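Local coordinates for class II aldolase/adducin domain protein (Pseudomonas syringae pv. phaseolicola 1448A, PDB 3OCR) that is of unestablished function but belongs to the class II aldolase/adducin family, from which a role in actin-filament binding has been only tentatively inferred, at residues H53-F58 / N72-F78; L122-L126 / V197-I203. All blocks are in the same frame, centred on the assembly; numbering follows the deposited sequence.

Interaction 1 (H53-F58 / N72-F78); sequences HIYTHF and NAFGLLF
The loop entering strand 58-61 (residues 53-58) packs on the loop leaving its antiparallel neighbour 68-71 (residues 72-78), at one end of the mixed beta sheet of the aldolase II (AraD-like) domain. They come nearest at Ile54 and Leu77 (CA to CA 5.3 Å) and lie 6.8 Å apart between the CA atoms of His57 and Asn72. His53 (phi/psi 54/-122) and Thr56 (64/155) both take positive phi, while 72-78 folds through a type II turn from Ala73 to Leu76, with Gly75 at 97/-5, a conformation that calls for glycine. Asn72 points toward the opposite segment and, with chi1 p, meets the ring of His57 (chi1 m) edge-on: His57 ND1 donates to Asn72 OD1 at 2.5 Å, nearly linear. Ile54, p at chi1 and t at chi2, sets CG2 3.6 Å from CD2 of Leu77 (mt) and 3.4 Å from the carbonyl O of Gly75. Phe78 (chi1 -83°) turns its ring edge to Thr56, its CE1 3.3 Å from Thr56 O, and to the face of Phe58 (chi1 m) in a T-shaped stack, centroids 5.3 Å apart and planes at 64°. Water 1 joins His53 O (2.8 Å) to Phe78 N (3.0 Å); water 2 joins Ile54 O (2.9 Å) to Leu76 O (2.7 Å). A second subunit covers one side, its His256 bonding to His53 NE2 and Tyr55 OH. In these paired loops, one direct hydrogen bond and two waters satisfy polar groups between apolar side chains, so the fit depends on bound water as well as on packing.

Interaction 2 (L122-L126 / V197-I203); sequences LQAVL and VSVEHAI
Leaving a loop at Leu122, segment 122-126 enters its strand through a classic beta bulge, in which Gln123 and Ala124 both face Gly196 of the neighbouring strand. Gln123 (chi1 and chi2 both m) lays CG 3.1 Å from the carbonyl O of Val197. Ala124 then points at the start of helix 199-219; its CB lies 3.7 Å from Ser198 O and 3.9 Å from Ala202 CB. Val125 points away and packs on helix 110-118. Leu126 (mt) returns to the contact, placing CD1 3.5 Å from Ile203 CD1, 3.5 Å from Ala202 O and 3.7 Å from Ala202 CB. The axes of 124-126 and 199-203 approach to 7.8 Å and cross at -29°, with Ala124 and Val199 in register (CA to CA 5.3 Å). Ser198 is the N-cap, its OG accepting from His201 N at 2.9 Å. With no hydrogen bond between the segments, helix meets sheet through van der Waals contact of apolar side chains with one another and with backbone carbonyls; small Ala124 and Ala202 are consistent with the close approach.

How the interactions relate
Interaction 1 closes before interaction 2 opens along the chain, and their centres lie about 17 Å apart within the same aldolase II domain. The mixed beta sheet joins them: strand 58-61, entered from interaction 1, neighbours strand 124-128 of interaction 2. Direct packing completes the connection, with Phe58 CG 3.4 Å from Leu126 CD2, so the Phe58-Phe78 pair, with Tyr42 of helix 29-47, runs into the apolar layer beneath helix 199-219. Helix 29-47 borders both contacts. Interaction 2 lies deeper, its two segments untouched by other chains, whereas the loops of interaction 1 meet a second subunit. Together they connect the sheet core of one subunit to an interface of the four-chain assembly.

Interaction 1 (H53-F58 / N72-F78)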
# COMPACT_ATOMS: atom_id res chain seq x y z
N HIS A 53 -1.23 5.29 16.03
CA HIS A 53 -2.41 5.36 16.89
C HIS A 53 -2.29 6.57 17.80
O HIS A 53 -2.14 7.69 17.32
CB HIS A 53 -2.60 4.05 17.68
CG HIS A 53 -3.97 3.89 18.28
ND1 HIS A 53 -5.13 4.09 17.56
CD2 HIS A 53 -4.35 3.54 19.53
CE1 HIS A 53 -6.17 3.89 18.35
NE2 HIS A 53 -5.73 3.54 19.55
N ILE A 54 -2.32 6.37 19.11
CA ILE A 54 -2.28 7.50 20.04
C ILE A 54 -0.89 7.81 20.58
O ILE A 54 -0.76 8.61 21.51
CB ILE A 54 -3.26 7.32 21.23
CG1 ILE A 54 -3.08 5.94 21.87
CG2 ILE A 54 -4.69 7.53 20.76
CD1 ILE A 54 -3.61 5.85 23.28
N TYR A 55 0.13 7.17 20.02
CA TYR A 55 1.47 7.33 20.53
C TYR A 55 2.23 8.31 19.60
O TYR A 55 1.72 8.69 18.55
CB TYR A 55 2.12 5.96 20.66
CG TYR A 55 1.17 4.98 21.34
CD1 TYR A 55 0.92 5.07 22.72
CD2 TYR A 55 0.48 4.01 20.61
CE1 TYR A 55 0.03 4.21 23.35
CE2 TYR A 55 -0.42 3.14 21.23
CZ TYR A 55 -0.64 3.25 22.61
OH TYR A 55 -1.52 2.42 23.27
N THR A 56 3.41 8.73 20.01
CA THR A 56 4.15 9.81 19.32
C THR A 56 3.47 11.19 19.36
O THR A 56 2.25 11.31 19.48
CB THR A 56 4.64 9.45 17.89
OG1 THR A 56 3.65 9.77 16.90
CG2 THR A 56 5.07 7.98 17.81
N HIS A 57 4.29 12.23 19.24
CA HIS A 57 3.90 13.57 19.57
C HIS A 57 4.67 14.60 18.78
O HIS A 57 5.84 14.38 18.42
CB HIS A 57 4.17 13.81 21.05
CG HIS A 57 3.48 12.82 21.95
ND1 HIS A 57 2.15 12.91 22.26
CD2 HIS A 57 3.94 11.71 22.57
CE1 HIS A 57 1.81 11.90 23.04
NE2 HIS A 57 2.88 11.15 23.24
N PHE A 58 4.01 15.72 18.51
CA PHE A 58 4.65 16.91 17.94
C PHE A 58 4.56 18.04 18.96
O PHE A 58 3.47 18.31 19.47
CB PHE A 58 3.93 17.36 16.67
CG PHE A 58 3.95 16.36 15.55
CD1 PHE A 58 4.84 15.29 15.54
CD2 PHE A 58 3.11 16.54 14.45
CE1 PHE A 58 4.85 14.40 14.49
CE2 PHE A 58 3.13 15.64 13.39
CZ PHE A 58 4.02 14.57 13.42
N ASN A 72 -0.30 17.44 22.00
CA ASN A 72 -1.62 16.79 22.01
C ASN A 72 -2.03 16.34 23.41
O ASN A 72 -1.18 16.00 24.25
CB ASN A 72 -1.72 15.62 20.99
CG ASN A 72 -0.78 14.45 21.31
OD1 ASN A 72 0.42 14.63 21.55
ND2 ASN A 72 -1.32 13.25 21.30
N ALA A 73 -3.34 16.39 23.64
CA ALA A 73 -3.95 15.82 24.83
C ALA A 73 -3.83 14.30 24.81
O ALA A 73 -3.91 13.68 23.75
CB ALA A 73 -5.44 16.24 24.94
N PHE A 74 -3.68 13.73 26.01
CA PHE A 74 -3.50 12.29 26.26
C PHE A 74 -4.64 11.47 25.69
O PHE A 74 -5.78 11.59 26.14
CB PHE A 74 -3.47 12.06 27.78
CG PHE A 74 -2.77 10.79 28.22
CD1 PHE A 74 -1.97 10.05 27.34
CD2 PHE A 74 -2.88 10.36 29.55
CE1 PHE A 74 -1.30 8.89 27.77
CE2 PHE A 74 -2.21 9.21 30.00
CZ PHE A 74 -1.42 8.48 29.10
N GLY A 75 -4.35 10.66 24.67
CA GLY A 75 -5.37 9.74 24.16
C GLY A 75 -6.17 10.17 22.94
O GLY A 75 -6.95 9.39 22.42
N LEU A 76 -5.97 11.40 22.47
CA LEU A 76 -6.58 11.84 21.22
C LEU A 76 -5.76 11.38 20.02
O LEU A 76 -4.54 11.36 20.09
CB LEU A 76 -6.68 13.36 21.16
CG LEU A 76 -7.68 14.06 22.08
CD1 LEU A 76 -7.90 15.50 21.56
CD2 LEU A 76 -8.98 13.30 22.16
N LEU A 77 -6.44 11.04 18.94
CA LEU A 77 -5.80 10.74 17.66
C LEU A 77 -5.37 12.03 16.94
O LEU A 77 -5.98 13.08 17.11
CB LEU A 77 -6.76 9.95 16.78
CG LEU A 77 -7.22 8.60 17.31
CD1 LEU A 77 -8.32 8.03 16.42
CD2 LEU A 77 -6.01 7.65 17.37
N PHE A 78 -4.32 11.93 16.12
CA PHE A 78 -3.77 13.06 15.35
C PHE A 78 -4.88 13.71 14.54
O PHE A 78 -4.88 14.93 14.34
CB PHE A 78 -2.67 12.57 14.42
CG PHE A 78 -1.32 12.43 15.10
CD1 PHE A 78 -1.22 12.14 16.47
CD2 PHE A 78 -0.15 12.61 14.38
CE1 PHE A 78 0.02 12.02 17.10
CE2 PHE A 78 1.12 12.49 14.99
CZ PHE A 78 1.20 12.19 16.36
O HOH W 1 -3.32 9.22 15.27
O HOH W 2 -2.85 10.59 22.00

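Interaction 2 (L122-L126 / V197-I203)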
# COMPACT_ATOMS: atom_id res chain seq x y z
N LEU A 122 15.26 25.58 18.30
CA LEU A 122 14.25 24.67 17.74
C LEU A 122 12.89 24.99 18.34
O LEU A 122 12.64 24.75 19.52
CB LEU A 122 14.64 23.21 17.89
CG LEU A 122 16.00 22.81 17.27
CD1 LEU A 122 16.33 21.36 17.62
CD2 LEU A 122 16.06 23.03 15.73
N GLN A 123 12.02 25.60 17.53
CA GLN A 123 10.70 26.00 17.96
C GLN A 123 9.69 24.84 17.80
O GLN A 123 8.54 24.93 18.25
CB GLN A 123 10.22 27.19 17.16
CG GLN A 123 11.14 28.44 17.25
CD GLN A 123 11.23 28.99 18.65
OE1 GLN A 123 12.32 29.01 19.24
NE2 GLN A 123 10.10 29.43 19.21
N ALA A 124 10.12 23.75 17.16
CA ALA A 124 9.23 22.60 16.97
C ALA A 124 10.03 21.33 16.96
O ALA A 124 11.12 21.31 16.39
CB ALA A 124 8.44 22.73 15.69
N VAL A 125 9.49 20.29 17.59
CA VAL A 125 10.15 18.98 17.64
C VAL A 125 9.12 17.90 17.31
O VAL A 125 8.10 17.77 18.00
CB VAL A 125 10.82 18.69 19.01
CG1 VAL A 125 11.49 17.28 19.02
CG2 VAL A 125 11.86 19.79 19.35
N LEU A 126 9.38 17.16 16.24
CA LEU A 126 8.50 16.11 15.76
C LEU A 126 9.10 14.74 15.93
O LEU A 126 10.26 14.50 15.59
CB LEU A 126 8.22 16.32 14.28
CG LEU A 126 7.81 17.74 13.84
CD1 LEU A 126 7.61 17.80 12.33
CD2 LEU A 126 6.58 18.26 14.57
N VAL A 197 13.03 25.54 13.05
CA VAL A 197 12.95 26.90 13.58
C VAL A 197 11.48 27.32 13.60
O VAL A 197 11.13 28.39 14.11
CB VAL A 197 13.79 27.89 12.73
CG1 VAL A 197 15.27 27.44 12.67
CG2 VAL A 197 13.21 28.03 11.33
N SER A 198 10.63 26.47 13.04
CA SER A 198 9.18 26.69 13.01
C SER A 198 8.56 25.32 12.80
O SER A 198 9.26 24.37 12.46
CB SER A 198 8.82 27.61 11.83
OG SER A 198 9.14 26.98 10.60
N VAL A 199 7.25 25.22 13.00
CA VAL A 199 6.48 24.02 12.68
C VAL A 199 6.65 23.69 11.18
O VAL A 199 6.86 22.53 10.81
CB VAL A 199 4.98 24.20 13.05
CG1 VAL A 199 4.12 23.07 12.46
CG2 VAL A 199 4.80 24.29 14.57
N GLU A 200 6.61 24.71 10.35
CA GLU A 200 6.72 24.54 8.89
C GLU A 200 8.07 23.92 8.51
O GLU A 200 8.15 22.99 7.71
CB GLU A 200 6.54 25.87 8.17
CG GLU A 200 5.23 26.63 8.53
CD GLU A 200 5.40 27.69 9.61
OE1 GLU A 200 5.73 27.34 10.76
OE2 GLU A 200 5.18 28.87 9.31
N HIS A 201 9.14 24.46 9.08
CA HIS A 201 10.48 23.95 8.81
C HIS A 201 10.64 22.47 9.25
O HIS A 201 11.19 21.64 8.51
CB HIS A 201 11.52 24.87 9.47
CG HIS A 201 12.94 24.40 9.30
ND1 HIS A 201 13.90 24.61 10.26
CD2 HIS A 201 13.54 23.72 8.30
CE1 HIS A 201 15.05 24.08 9.85
NE2 HIS A 201 14.85 23.52 8.67
N ALA A 202 10.18 22.16 10.47
CA ALA A 202 10.22 20.81 11.02
C ALA A 202 9.44 19.83 10.15
O ALA A 202 9.89 18.72 9.87
CB ALA A 202 9.72 20.79 12.50
N ILE A 203 8.26 20.25 9.72
CA ILE A 203 7.42 19.41 8.91
C ILE A 203 8.02 19.17 7.52
O ILE A 203 7.85 18.08 6.96
CB ILE A 203 5.98 20.03 8.78
CG1 ILE A 203 5.16 19.71 10.03
CG2 ILE A 203 5.30 19.52 7.53
CD1 ILE A 203 4.78 18.21 10.25